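Side-chain contacts in abhydrolase domain-containing protein (Exiguobacterium antarcticum, PDB 5H3H), which probably hydrolyses esters as an alpha/beta-hydrolase-fold esterase, and may also work as a perhydrolase, its pocket here holding ethaneperoxoic acid: residues Y135-T138 / K139-D143; E171-Q174 / Q175-H178; A193-L196 / R197-L201. All coordinates share one frame; numbering follows the deposited sequence.

Interaction 1 (Y135-T138 / K139-D143); sequences YGMT and KDEVD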
ATOM      1  N   TYR B 135      -8.529 -21.139  17.150  1.00 38.87           N
ATOM      2  CA  TYR B 135      -7.317 -20.958  17.939  1.00 40.27           C
ATOM      3  C   TYR B 135      -7.389 -19.627  18.673  1.00 37.81           C
ATOM      4  O   TYR B 135      -7.802 -18.639  18.068  1.00 33.80           O
ATOM      5  CB  TYR B 135      -6.088 -20.882  17.045  1.00 41.15           C
ATOM      6  CG  TYR B 135      -6.039 -21.773  15.833  1.00 42.08           C
ATOM      7  CD1 TYR B 135      -5.734 -23.139  15.948  1.00 44.18           C
ATOM      8  CD2 TYR B 135      -6.220 -21.231  14.553  1.00 42.67           C
ATOM      9  CE1 TYR B 135      -5.630 -23.947  14.823  1.00 44.55           C
ATOM     10  CE2 TYR B 135      -6.124 -22.029  13.416  1.00 43.96           C
ATOM     11  CZ  TYR B 135      -5.823 -23.380  13.550  1.00 48.57           C
ATOM     12  OH  TYR B 135      -5.747 -24.165  12.400  1.00 49.05           O
ATOM     13  N   GLY B 136      -6.999 -19.630  19.943  1.00 35.60           N
ATOM     14  CA  GLY B 136      -6.810 -18.409  20.758  1.00 36.31           C
ATOM     15  C   GLY B 136      -7.905 -18.199  21.779  1.00 32.51           C
ATOM     16  O   GLY B 136      -8.783 -19.013  21.939  1.00 36.69           O
ATOM     17  N   MET B 137      -7.857 -17.082  22.458  1.00 29.83           N
ATOM     18  CA  MET B 137      -8.916 -16.705  23.344  1.00 30.67           C
ATOM     19  C   MET B 137     -10.220 -16.532  22.546  1.00 30.25           C
ATOM     20  O   MET B 137     -10.178 -16.229  21.379  1.00 29.05           O
ATOM     21  CB  MET B 137      -8.539 -15.391  24.046  1.00 31.39           C
ATOM     22  CG  MET B 137      -7.329 -15.521  24.938  1.00 33.29           C
ATOM     23  SD  MET B 137      -7.090 -13.992  25.901  1.00 34.55           S
ATOM     24  CE  MET B 137      -5.620 -14.539  26.763  1.00 36.67           C
ATOM     25  N   THR B 138     -11.376 -16.771  23.148  1.00 31.16           N
ATOM     26  CA  THR B 138     -12.625 -16.503  22.447  1.00 32.15           C
ATOM     27  C   THR B 138     -12.781 -15.047  22.690  1.00 34.82           C
ATOM     28  O   THR B 138     -12.044 -14.483  23.514  1.00 34.61           O
ATOM     29  CB  THR B 138     -13.799 -17.263  23.055  1.00 34.54           C
ATOM     30  OG1 THR B 138     -13.904 -16.918  24.458  1.00 34.97           O
ATOM     31  CG2 THR B 138     -13.542 -18.748  22.962  1.00 34.40           C
ATOM     32  N   LYS B 139     -13.720 -14.429  21.990  1.00 32.72           N
ATOM     33  CA  LYS B 139     -14.106 -13.058  22.277  1.00 35.28           C
ATOM     34  C   LYS B 139     -14.553 -12.799  23.703  1.00 38.49           C
ATOM     35  O   LYS B 139     -14.311 -11.698  24.263  1.00 34.73           O
ATOM     36  CB  LYS B 139     -15.239 -12.620  21.368  1.00 36.27           C
ATOM     37  CG  LYS B 139     -14.727 -11.939  20.155  1.00 37.70           C
ATOM     38  CD  LYS B 139     -15.887 -11.453  19.335  1.00 39.12           C
ATOM     39  CE  LYS B 139     -15.381 -10.707  18.118  1.00 37.96           C
ATOM     40  NZ  LYS B 139     -16.542 -10.412  17.245  1.00 41.18           N
ATOM     41  N   ASP B 140     -15.227 -13.769  24.302  1.00 41.19           N
ATOM     42  CA  ASP B 140     -15.711 -13.574  25.663  1.00 43.86           C
ATOM     43  C   ASP B 140     -14.531 -13.615  26.680  1.00 39.65           C
ATOM     44  O   ASP B 140     -14.557 -12.851  27.674  1.00 35.96           O
ATOM     45  CB  ASP B 140     -16.896 -14.527  25.978  1.00 51.16           C
ATOM     46  CG  ASP B 140     -18.104 -14.360  24.983  1.00 58.12           C
ATOM     47  OD1 ASP B 140     -18.256 -13.306  24.305  1.00 60.42           O
ATOM     48  OD2 ASP B 140     -18.918 -15.309  24.866  1.00 68.94           O
ATOM     49  N   GLU B 141     -13.479 -14.409  26.415  1.00 35.93           N
ATOM     50  CA  GLU B 141     -12.270 -14.310  27.255  1.00 34.93           C
ATOM     51  C   GLU B 141     -11.598 -12.916  27.249  1.00 34.65           C
ATOM     52  O   GLU B 141     -11.046 -12.515  28.241  1.00 29.92           O
ATOM     53  CB  GLU B 141     -11.249 -15.410  26.980  1.00 37.86           C
ATOM     54  CG  GLU B 141     -11.689 -16.761  27.550  1.00 37.17           C
ATOM     55  CD  GLU B 141     -11.038 -17.988  26.919  1.00 40.16           C
ATOM     56  OE1 GLU B 141     -11.059 -19.064  27.563  1.00 44.35           O
ATOM     57  OE2 GLU B 141     -10.551 -17.929  25.786  1.00 34.16           O
ATOM     58  N   VAL B 142     -11.644 -12.192  26.149  1.00 29.58           N
ATOM     59  CA  VAL B 142     -11.003 -10.868  26.124  1.00 30.44           C
ATOM     60  C   VAL B 142     -11.886  -9.815  26.794  1.00 29.76           C
ATOM     61  O   VAL B 142     -11.393  -8.897  27.483  1.00 27.15           O
ATOM     62  CB  VAL B 142     -10.560 -10.431  24.692  1.00 30.71           C
ATOM     63  CG1 VAL B 142      -9.497 -11.365  24.106  1.00 28.00           C
ATOM     64  CG2 VAL B 142     -11.723 -10.414  23.745  1.00 33.43           C
ATOM     65  N   ASP B 143     -13.195  -9.928  26.594  1.00 31.30           N
ATOM     66  CA  ASP B 143     -14.155  -9.159  27.402  1.00 34.16           C
ATOM     67  C   ASP B 143     -13.941  -9.343  28.907  1.00 29.66           C
ATOM     68  O   ASP B 143     -13.991  -8.365  29.630  1.00 32.08           O
ATOM     69  CB  ASP B 143     -15.606  -9.489  27.033  1.00 38.17           C
ATOM     70  CG  ASP B 143     -16.021  -8.915  25.673  1.00 44.52           C
ATOM     71  OD1 ASP B 143     -15.580  -7.792  25.300  1.00 45.68           O
ATOM     72  OD2 ASP B 143     -16.825  -9.583  24.979  1.00 44.64           O
TER
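Thr138 and Glu141 are tied by two reciprocal hydrogen bonds. In one, Glu141 N donates to Thr138 OG1 at 3.2 Å, the N-H pointing almost straight at the oxygen (162°). Thr138 can accept it because chi1 of 57° sets OG1 between its own backbone N and carbonyl carbon, facing the first turn of the helix. In the other, Thr138 N donates to Glu141 OE2 at 3.0 Å; the carboxylate oxygen is met on its anti side and 31° out of the carboxylate plane. The glutamate chain, extended beyond CG, crosses the threonine side chain to bring OE2 back to the N-H. Two backbone N-H groups at the helix start thus gain acceptors. Glu141 OE2 also comes up against Met137, 3.2 Å from its CA and 3.7 Å from its CB.

The apolar contact is looser. Met137 SD passes CG1 of Val142 at 4.0 Å; both side chains also rest on Phe127 of the ligand pocket.

Together, Thr138 as N-cap and Glu141 three residues on form a capping box, which starts helix 139-149 after the loop that follows strand 114-120.

Interaction 2 (E171-Q174 / Q175-H178); sequences EPLQ and QWFH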
ATOM      1  N   GLU B 171      12.172 -12.443  40.963  1.00 23.64           N
ATOM      2  CA  GLU B 171      11.167 -11.502  41.456  1.00 24.62           C
ATOM      3  C   GLU B 171      11.445 -10.036  40.957  1.00 23.17           C
ATOM      4  O   GLU B 171      10.526  -9.371  40.519  1.00 19.62           O
ATOM      5  CB  GLU B 171      11.111 -11.647  42.984  1.00 31.99           C
ATOM      6  CG  GLU B 171      10.569 -10.512  43.834  1.00 40.64           C
ATOM      7  CD  GLU B 171      11.438 -10.274  45.093  1.00 47.03           C
ATOM      8  OE1 GLU B 171      12.441  -9.491  45.018  1.00 47.99           O
ATOM      9  OE2 GLU B 171      11.122 -10.896  46.153  1.00 53.63           O
ATOM     10  N   PRO B 172      12.692  -9.559  41.058  1.00 21.00           N
ATOM     11  CA  PRO B 172      12.938  -8.201  40.543  1.00 20.66           C
ATOM     12  C   PRO B 172      12.743  -8.032  39.060  1.00 18.90           C
ATOM     13  O   PRO B 172      12.362  -6.945  38.678  1.00 18.79           O
ATOM     14  CB  PRO B 172      14.394  -7.896  40.933  1.00 22.24           C
ATOM     15  CG  PRO B 172      14.911  -9.057  41.710  1.00 21.62           C
ATOM     16  CD  PRO B 172      13.879 -10.142  41.708  1.00 21.55           C
ATOM     17  N   LEU B 173      13.048  -9.065  38.219  1.00 18.59           N
ATOM     18  CA  LEU B 173      12.760  -9.037  36.802  1.00 18.88           C
ATOM     19  C   LEU B 173      11.241  -9.004  36.505  1.00 19.37           C
ATOM     20  O   LEU B 173      10.805  -8.228  35.700  1.00 15.62           O
ATOM     21  CB  LEU B 173      13.346 -10.193  36.001  1.00 21.22           C
ATOM     22  CG  LEU B 173      14.251 -10.058  34.790  1.00 25.79           C
ATOM     23  CD1 LEU B 173      14.162 -11.207  33.787  1.00 22.62           C
ATOM     24  CD2 LEU B 173      14.252  -8.690  34.083  1.00 25.48           C
ATOM     25  N   GLN B 174      10.476  -9.870  37.149  1.00 19.17           N
ATOM     26  CA  GLN B 174       9.029  -9.845  37.004  1.00 20.06           C
ATOM     27  C   GLN B 174       8.435  -8.512  37.406  1.00 18.31           C
ATOM     28  O   GLN B 174       7.526  -8.054  36.739  1.00 17.14           O
ATOM     29  CB  GLN B 174       8.342 -10.928  37.802  1.00 24.85           C
ATOM     30  CG  GLN B 174       8.517 -12.338  37.289  1.00 30.85           C
ATOM     31  CD  GLN B 174       7.763 -13.371  38.147  1.00 32.31           C
ATOM     32  OE1 GLN B 174       6.534 -13.289  38.327  1.00 37.45           O
ATOM     33  NE2 GLN B 174       8.486 -14.363  38.653  1.00 34.91           N
ATOM     34  N   GLN B 175       8.930  -7.886  38.489  1.00 20.66           N
ATOM     35  CA  GLN B 175       8.379  -6.620  38.931  1.00 21.31           C
ATOM     36  C   GLN B 175       8.657  -5.505  37.915  1.00 19.15           C
ATOM     37  O   GLN B 175       7.821  -4.622  37.678  1.00 16.88           O
ATOM     38  CB  GLN B 175       8.922  -6.225  40.284  1.00 25.17           C
ATOM     39  CG  GLN B 175       8.237  -5.016  40.940  1.00 26.18           C
ATOM     40  CD  GLN B 175       6.766  -5.263  41.376  1.00 30.76           C
ATOM     41  OE1 GLN B 175       6.402  -6.343  41.812  1.00 35.97           O
ATOM     42  NE2 GLN B 175       5.915  -4.239  41.225  1.00 35.93           N
ATOM     43  N   TRP B 176       9.858  -5.514  37.377  1.00 17.60           N
ATOM     44  CA  TRP B 176      10.190  -4.611  36.296  1.00 17.05           C
ATOM     45  C   TRP B 176       9.156  -4.700  35.166  1.00 17.33           C
ATOM     46  O   TRP B 176       8.706  -3.681  34.645  1.00 17.55           O
ATOM     47  CB  TRP B 176      11.647  -4.852  35.813  1.00 17.04           C
ATOM     48  CG  TRP B 176      11.936  -4.231  34.477  1.00 18.54           C
ATOM     49  CD1 TRP B 176      12.175  -2.887  34.207  1.00 19.30           C
ATOM     50  CD2 TRP B 176      11.966  -4.892  33.239  1.00 16.75           C
ATOM     51  NE1 TRP B 176      12.311  -2.705  32.882  1.00 17.99           N
ATOM     52  CE2 TRP B 176      12.237  -3.921  32.257  1.00 17.54           C
ATOM     53  CE3 TRP B 176      11.773  -6.217  32.846  1.00 16.82           C
ATOM     54  CZ2 TRP B 176      12.315  -4.238  30.877  1.00 18.02           C
ATOM     55  CZ3 TRP B 176      11.898  -6.550  31.477  1.00 17.78           C
ATOM     56  CH2 TRP B 176      12.140  -5.531  30.504  1.00 18.31           C
ATOM     57  N   PHE B 177       8.865  -5.916  34.736  1.00 17.17           N
ATOM     58  CA  PHE B 177       8.007  -6.147  33.599  1.00 18.81           C
ATOM     59  C   PHE B 177       6.579  -5.752  33.904  1.00 18.37           C
ATOM     60  O   PHE B 177       5.920  -5.089  33.087  1.00 15.52           O
ATOM     61  CB  PHE B 177       8.135  -7.573  33.059  1.00 22.32           C
ATOM     62  CG  PHE B 177       7.344  -7.789  31.820  1.00 26.21           C
ATOM     63  CD1 PHE B 177       7.797  -7.259  30.605  1.00 29.04           C
ATOM     64  CD2 PHE B 177       6.126  -8.440  31.865  1.00 28.25           C
ATOM     65  CE1 PHE B 177       7.052  -7.409  29.436  1.00 29.44           C
ATOM     66  CE2 PHE B 177       5.391  -8.627  30.691  1.00 29.46           C
ATOM     67  CZ  PHE B 177       5.852  -8.101  29.479  1.00 28.83           C
ATOM     68  N   HIS B 178       6.123  -6.135  35.093  1.00 17.83           N
ATOM     69  CA  HIS B 178       4.841  -5.660  35.614  1.00 18.47           C
ATOM     70  C   HIS B 178       4.684  -4.119  35.580  1.00 18.25           C
ATOM     71  O   HIS B 178       3.700  -3.580  35.041  1.00 17.70           O
ATOM     72  CB  HIS B 178       4.690  -6.172  37.024  1.00 17.43           C
ATOM     73  CG  HIS B 178       3.378  -5.830  37.640  1.00 18.29           C
ATOM     74  ND1 HIS B 178       3.231  -4.835  38.566  1.00 20.43           N
ATOM     75  CD2 HIS B 178       2.138  -6.319  37.423  1.00 18.01           C
ATOM     76  CE1 HIS B 178       1.967  -4.748  38.929  1.00 18.24           C
ATOM     77  NE2 HIS B 178       1.290  -5.652  38.261  1.00 20.97           N
TER
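His178 N donates to Gln174 O at 2.9 Å, the shortest of four successive backbone bonds here and nearly straight at 174°. Before it, Gln175 N reaches Glu171 O at 3.0 Å, while Trp176 N reaches Pro172 O and Phe177 N reaches Leu173 O, each at 3.2 Å. All four run from a residue to the one four places earlier, so each carbonyl oxygen of 171-174 holds an N-H of 175-178.

The side-chain contact proper joins Leu173 and Trp176, which lie side by side and point the same way. The leucine touches with one branch: CD2 meets CE3 of the indole at 3.7 Å and CZ3 at 4.1 Å, on the benzo part of the ring system. Leu173 O also lies in the plane of the indole, at its edge, 3.6 Å from CE3. In Trp176, CG anti to the backbone N (chi1 164°) swings the indole alongside the leucine. Trp176 CB is 3.5 Å from Leu173 O, so the oxygen that accepts from Phe177 N is also flanked by the tryptophan.

This is the i to i+3 packing of an alpha-helix, on the first two turns of helix 171-182 in the alpha/beta hydrolase chain. The pair faces helix 38-46, where Leu173 touches Tyr39 and Trp176 touches Glu38.

The neighbouring side chains serve other parts of the fold. Phe177 is buried and turns inward to Phe164, a residue of the ligand pocket, and edge-to-face to Phe165; its side chain is about 6 Å from the bound ethaneperoxoic acid. Gln174 hydrogen-bonds through NE2 to His169 O just before the helix.

Interaction 3 (A193-L196 / R197-L201); sequences AIAL and RDEDL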
ATOM      1  N   ALA B 193      -7.309  -3.715  23.878  1.00 22.37           N
ATOM      2  CA  ALA B 193      -8.007  -5.018  24.096  1.00 23.19           C
ATOM      3  C   ALA B 193      -9.207  -5.215  23.190  1.00 22.83           C
ATOM      4  O   ALA B 193      -9.404  -6.306  22.702  1.00 25.86           O
ATOM      5  CB  ALA B 193      -8.446  -5.181  25.552  1.00 23.26           C
ATOM      6  N   ILE B 194      -9.971  -4.153  22.921  1.00 24.03           N
ATOM      7  CA  ILE B 194     -11.118  -4.198  21.992  1.00 25.32           C
ATOM      8  C   ILE B 194     -10.642  -4.472  20.536  1.00 26.36           C
ATOM      9  O   ILE B 194     -11.244  -5.259  19.830  1.00 30.17           O
ATOM     10  CB  ILE B 194     -11.972  -2.912  22.118  1.00 27.20           C
ATOM     11  CG1 ILE B 194     -12.741  -2.967  23.436  1.00 26.56           C
ATOM     12  CG2 ILE B 194     -12.884  -2.650  20.887  1.00 30.75           C
ATOM     13  CD1 ILE B 194     -13.587  -1.735  23.712  1.00 31.18           C
ATOM     14  N   ALA B 195      -9.569  -3.813  20.120  1.00 24.13           N
ATOM     15  CA  ALA B 195      -8.942  -4.077  18.828  1.00 25.50           C
ATOM     16  C   ALA B 195      -8.390  -5.507  18.797  1.00 25.39           C
ATOM     17  O   ALA B 195      -8.582  -6.241  17.804  1.00 25.26           O
ATOM     18  CB  ALA B 195      -7.854  -3.054  18.580  1.00 26.48           C
ATOM     19  N   LEU B 196      -7.734  -5.933  19.876  1.00 24.33           N
ATOM     20  CA  LEU B 196      -7.317  -7.349  19.962  1.00 25.74           C
ATOM     21  C   LEU B 196      -8.503  -8.273  19.775  1.00 27.02           C
ATOM     22  O   LEU B 196      -8.420  -9.278  19.052  1.00 28.54           O
ATOM     23  CB  LEU B 196      -6.550  -7.721  21.239  1.00 28.18           C
ATOM     24  CG  LEU B 196      -5.076  -7.318  21.255  1.00 29.27           C
ATOM     25  CD1 LEU B 196      -4.606  -7.158  22.693  1.00 29.12           C
ATOM     26  CD2 LEU B 196      -4.187  -8.277  20.483  1.00 29.90           C
ATOM     27  N   ARG B 197      -9.640  -7.915  20.362  1.00 24.88           N
ATOM     28  CA  ARG B 197     -10.730  -8.819  20.273  1.00 30.01           C
ATOM     29  C   ARG B 197     -11.232  -8.930  18.838  1.00 25.24           C
ATOM     30  O   ARG B 197     -11.547 -10.021  18.387  1.00 23.92           O
ATOM     31  CB  ARG B 197     -11.840  -8.459  21.280  1.00 33.83           C
ATOM     32  CG  ARG B 197     -12.915  -7.481  20.943  1.00 42.35           C
ATOM     33  CD  ARG B 197     -14.310  -8.046  21.327  1.00 41.93           C
ATOM     34  NE  ARG B 197     -14.879  -7.334  22.445  1.00 49.23           N
ATOM     35  CZ  ARG B 197     -15.432  -6.122  22.407  1.00 43.60           C
ATOM     36  NH1 ARG B 197     -15.504  -5.404  21.285  1.00 40.51           N
ATOM     37  NH2 ARG B 197     -15.901  -5.627  23.530  1.00 45.13           N
ATOM     38  N   ASP B 198     -11.248  -7.804  18.131  1.00 26.68           N
ATOM     39  CA  ASP B 198     -12.075  -7.665  16.924  1.00 27.24           C
ATOM     40  C   ASP B 198     -11.314  -7.705  15.608  1.00 27.48           C
ATOM     41  O   ASP B 198     -11.918  -8.025  14.591  1.00 33.66           O
ATOM     42  CB  ASP B 198     -12.844  -6.355  16.942  1.00 25.21           C
ATOM     43  CG  ASP B 198     -13.972  -6.322  17.957  1.00 29.66           C
ATOM     44  OD1 ASP B 198     -14.418  -7.361  18.514  1.00 26.89           O
ATOM     45  OD2 ASP B 198     -14.427  -5.207  18.227  1.00 31.31           O
ATOM     46  N   GLU B 199     -10.027  -7.382  15.599  1.00 26.05           N
ATOM     47  CA  GLU B 199      -9.273  -7.217  14.358  1.00 27.18           C
ATOM     48  C   GLU B 199      -8.982  -8.574  13.718  1.00 26.06           C
ATOM     49  O   GLU B 199      -8.773  -9.555  14.405  1.00 26.91           O
ATOM     50  CB  GLU B 199      -7.965  -6.461  14.595  1.00 26.52           C
ATOM     51  CG  GLU B 199      -8.112  -5.013  14.999  1.00 26.46           C
ATOM     52  CD  GLU B 199      -8.119  -4.029  13.845  1.00 28.25           C
ATOM     53  OE1 GLU B 199      -7.971  -4.426  12.672  1.00 32.74           O
ATOM     54  OE2 GLU B 199      -8.261  -2.836  14.100  1.00 26.11           O
ATOM     55  N   ASP B 200      -8.987  -8.625  12.390  1.00 28.73           N
ATOM     56  CA  ASP B 200      -8.897  -9.884  11.656  1.00 30.41           C
ATOM     57  C   ASP B 200      -8.095  -9.610  10.375  1.00 32.35           C
ATOM     58  O   ASP B 200      -8.590  -8.936   9.483  1.00 36.51           O
ATOM     59  CB  ASP B 200     -10.328 -10.426  11.347  1.00 32.72           C
ATOM     60  CG  ASP B 200     -10.367 -11.541  10.221  1.00 35.64           C
ATOM     61  OD1 ASP B 200      -9.301 -12.032   9.718  1.00 31.50           O
ATOM     62  OD2 ASP B 200     -11.491 -11.923   9.841  1.00 34.97           O
ATOM     63  N   LEU B 201      -6.860 -10.090  10.319  1.00 28.90           N
ATOM     64  CA  LEU B 201      -5.998  -9.850   9.172  1.00 33.99           C
ATOM     65  C   LEU B 201      -5.905 -11.044   8.225  1.00 32.64           C
ATOM     66  O   LEU B 201      -4.996 -11.065   7.388  1.00 32.03           O
ATOM     67  CB  LEU B 201      -4.583  -9.467   9.633  1.00 35.95           C
ATOM     68  CG  LEU B 201      -4.497  -8.315  10.644  1.00 35.72           C
ATOM     69  CD1 LEU B 201      -3.068  -8.100  11.101  1.00 37.30           C
ATOM     70  CD2 LEU B 201      -5.051  -7.020  10.088  1.00 41.04           C
TER
HETATM   71  O   HOH W   1      -7.245  -9.815  16.515  1.00 22.97           O
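Ile194 and Arg197 lie side by side at the C-terminal end of helix 186-198 in the alpha/beta hydrolase fold. CG1 of the isoleucine sits 3.9 Å above one face of the guanidinium, offset toward its rim, while CG2 is 3.8 Å from NH1. Arg197 doubles back to reach this place: chi1 of 87° puts CG between the backbone N and carbonyl carbon, and the chain bends at the next two torsions. NH1 then forms a salt bridge with OD2 of Asp198 at 3.2 Å, the carboxylate oxygen lying close to the guanidinium plane and met on its syn side.

Further out, Asp143 of helix 139-149 is the second partner of the guanidinium, which the two aspartates together probably hold in its rotation. With an alanine here in place of Arg197, Asp143 and Asp198 would probably lose their shared cation, and Ile194 the guanidinium beside it.

The helix ends as Ala195 O accepts from Glu199 N at 2.9 Å in the carbonyl plane, and weakly from Asp198 N. Leu196 turns into the ligand pocket and touches the bound ethaneperoxoic acid. One water donates to both Leu196 O (2.8 Å) and Glu199 O (2.6 Å).

Overall arrangement
Interactions 1 and 3 meet directly, their centres 10 Å apart: the salt bridge from Asp143 OD1 to Arg197 NH2 (2.8 Å) joins the start of helix 139-149 to the end of helix 186-198, Val142 packs on Arg197 beside it, and Lys139 forms a long, weak ion pair with Asp198. Interaction 2 stands apart, its nearest atoms about 13 Å from each of the others, although helix 171-182 directly precedes helix 186-198 in the chain. All three nevertheless approach the bound ethaneperoxoic acid: the side chain of Leu196 is about 4 Å from it, Phe177 about 6 Å and Met137 about 7 Å. The pocket also holds Ser96 and His248, which with Asp220 probably form the catalytic triad.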